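Long-range contact in deoxyhypusine hydroxylase (Homo sapiens, PDB 4D50), which hydroxylates the deoxyhypusine side chain of translation initiation factor eIF5A at a diiron centre, completing the modification to hypusine: residues A[78-83]-A[98-103]. Numbering follows the deposited sequence.
Sequences MLVDVL and EALGAI
Leu79 and Leu100 lie opposite each other where two helical segments, 78-83 and 98-103, run nearly antiparallel: their axes make an angle of 152° and approach to 9.9 Å, and the CA atoms of Leu79 and Leu100 are 6.8 Å apart. Each leucine has CG anti to its own carbonyl carbon (chi1 -71° for Leu79, -70° for Leu100); these torsions lay the two side chains nearly antiparallel, CA to CG, and bring Leu100 CD2 to 3.7 Å from Leu79 CB. The far end of Leu79 slips past Leu100: its CD1 meets Ile103 CD1 tip to tip at 3.7 Å, while CD1 and CD2 both touch the methyl of Ala99, with CD1 3.8 Å from Ala99 CB. Leu100 is received in turn by three residues of 78-83. Besides Leu79, Val80 crosses it at about a right angle, CG2 being 4.0 Å from Leu100 CD1, and Leu83 CD2 reaches the same methyl at 3.9 Å. An alanine in place of Leu100 would probably open a gap and leave Leu79 CB and the methyls Val80 CG2 and Leu83 CD2 without this partner. Val108 and Leu112 also touch Leu100, extending the apolar cluster. The segments belong to consecutive HEAT-like repeats, 59-85 and 92-118, so the contact joins neighbouring units of the solenoid. The side chain of Ala99 lies about 10 Å from a bound iron. No hydrogen bond links the two segments; their 242 Å² of mutually buried surface brings together aliphatic side chains, implying cohesion by close-fitting shape and exclusion of water.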
loop_
_atom_site.group_PDB
_atom_site.type_symbol
_atom_site.label_atom_id
_atom_site.label_comp_id
_atom_site.label_asym_id
_atom_site.label_seq_id
_atom_site.Cartn_x
_atom_site.Cartn_y
_atom_site.Cartn_z
ATOM N N MET A 78 13.034 -4.166 -12.109
ATOM C CA MET A 78 12.171 -3.014 -12.415
ATOM C C MET A 78 12.001 -2.242 -11.133
ATOM O O MET A 78 12.061 -1.031 -11.149
ATOM C CB MET A 78 10.803 -3.465 -12.930
ATOM C CG MET A 78 9.894 -2.313 -13.306
ATOM S SD MET A 78 10.415 -1.148 -14.598
ATOM C CE MET A 78 11.173 -2.089 -15.866
ATOM N N LEU A 79 11.822 -2.945 -10.034
ATOM C CA LEU A 79 11.559 -2.240 -8.722
ATOM C C LEU A 79 12.829 -1.490 -8.253
ATOM O O LEU A 79 12.769 -0.407 -7.683
ATOM C CB LEU A 79 11.101 -3.184 -7.644
ATOM C CG LEU A 79 9.683 -3.719 -7.856
ATOM C CD1 LEU A 79 9.348 -4.908 -6.992
ATOM C CD2 LEU A 79 8.697 -2.586 -7.581
ATOM N N VAL A 80 13.989 -2.062 -8.557
ATOM C CA VAL A 80 15.244 -1.363 -8.286
ATOM C C VAL A 80 15.313 -0.060 -9.092
ATOM O O VAL A 80 15.728 1.011 -8.577
ATOM C CB VAL A 80 16.454 -2.344 -8.466
ATOM C CG1 VAL A 80 17.760 -1.582 -8.379
ATOM C CG2 VAL A 80 16.447 -3.411 -7.383
ATOM N N ASP A 81 15.031 -0.148 -10.383
ATOM C CA ASP A 81 15.072 0.982 -11.296
ATOM C C ASP A 81 14.127 2.060 -10.768
ATOM O O ASP A 81 14.514 3.199 -10.714
ATOM C CB ASP A 81 14.616 0.643 -12.729
ATOM C CG ASP A 81 15.612 -0.194 -13.519
ATOM O OD1 ASP A 81 16.751 -0.340 -13.070
ATOM O OD2 ASP A 81 15.246 -0.686 -14.621
ATOM N N VAL A 82 12.931 1.699 -10.316
ATOM C CA VAL A 82 12.020 2.711 -9.708
ATOM C C VAL A 82 12.552 3.313 -8.407
ATOM O O VAL A 82 12.496 4.490 -8.194
ATOM C CB VAL A 82 10.617 2.129 -9.526
ATOM C CG1 VAL A 82 9.749 3.122 -8.764
ATOM C CG2 VAL A 82 10.035 1.760 -10.868
ATOM N N LEU A 83 13.044 2.479 -7.503
ATOM C CA LEU A 83 13.617 2.945 -6.283
ATOM C C LEU A 83 14.742 3.925 -6.541
ATOM O O LEU A 83 14.827 4.939 -5.868
ATOM C CB LEU A 83 14.221 1.824 -5.475
ATOM C CG LEU A 83 14.881 2.156 -4.165
ATOM C CD1 LEU A 83 13.985 2.989 -3.270
ATOM C CD2 LEU A 83 15.393 0.890 -3.461
ATOM N N GLU A 98 9.467 -0.696 -0.406
ATOM C CA GLU A 98 8.604 -1.663 0.317
ATOM C C GLU A 98 8.369 -2.974 -0.451
ATOM O O GLU A 98 8.392 -4.038 0.131
ATOM C CB GLU A 98 7.226 -1.054 0.696
ATOM C CG GLU A 98 6.370 -2.025 1.508
ATOM C CD GLU A 98 5.063 -1.445 2.005
ATOM O OE1 GLU A 98 5.040 -0.257 2.390
ATOM O OE2 GLU A 98 4.109 -2.248 2.107
ATOM N N ALA A 99 8.150 -2.880 -1.782
ATOM C CA ALA A 99 7.891 -4.003 -2.595
ATOM C C ALA A 99 9.081 -4.932 -2.609
ATOM O O ALA A 99 8.895 -6.102 -2.641
ATOM C CB ALA A 99 7.467 -3.588 -3.995
ATOM N N LEU A 100 10.312 -4.372 -2.663
ATOM C CA LEU A 100 11.516 -5.163 -2.569
ATOM C C LEU A 100 11.547 -5.968 -1.256
ATOM O O LEU A 100 11.833 -7.151 -1.328
ATOM C CB LEU A 100 12.792 -4.277 -2.785
ATOM C CG LEU A 100 12.951 -3.784 -4.240
ATOM C CD1 LEU A 100 14.004 -2.683 -4.319
ATOM C CD2 LEU A 100 13.299 -4.960 -5.221
ATOM N N GLY A 101 11.109 -5.342 -0.166
ATOM C CA GLY A 101 10.941 -6.022 1.113
ATOM C C GLY A 101 9.906 -7.129 1.098
ATOM O O GLY A 101 10.116 -8.187 1.741
ATOM N N ALA A 102 8.843 -6.933 0.299
ATOM C CA ALA A 102 7.711 -7.839 0.318
ATOM C C ALA A 102 8.031 -9.063 -0.393
ATOM O O ALA A 102 7.592 -10.131 -0.006
ATOM C CB ALA A 102 6.484 -7.148 -0.227
ATOM N N ILE A 103 8.827 -8.947 -1.441
ATOM C CA ILE A 103 9.257 -10.116 -2.214
ATOM C C ILE A 103 10.149 -11.022 -1.361
ATOM O O ILE A 103 10.002 -12.237 -1.433
ATOM C CB ILE A 103 9.966 -9.701 -3.483
ATOM C CG1 ILE A 103 8.944 -9.077 -4.447
ATOM C CG2 ILE A 103 10.631 -10.896 -4.209
ATOM C CD1 ILE A 103 9.588 -8.277 -5.585
#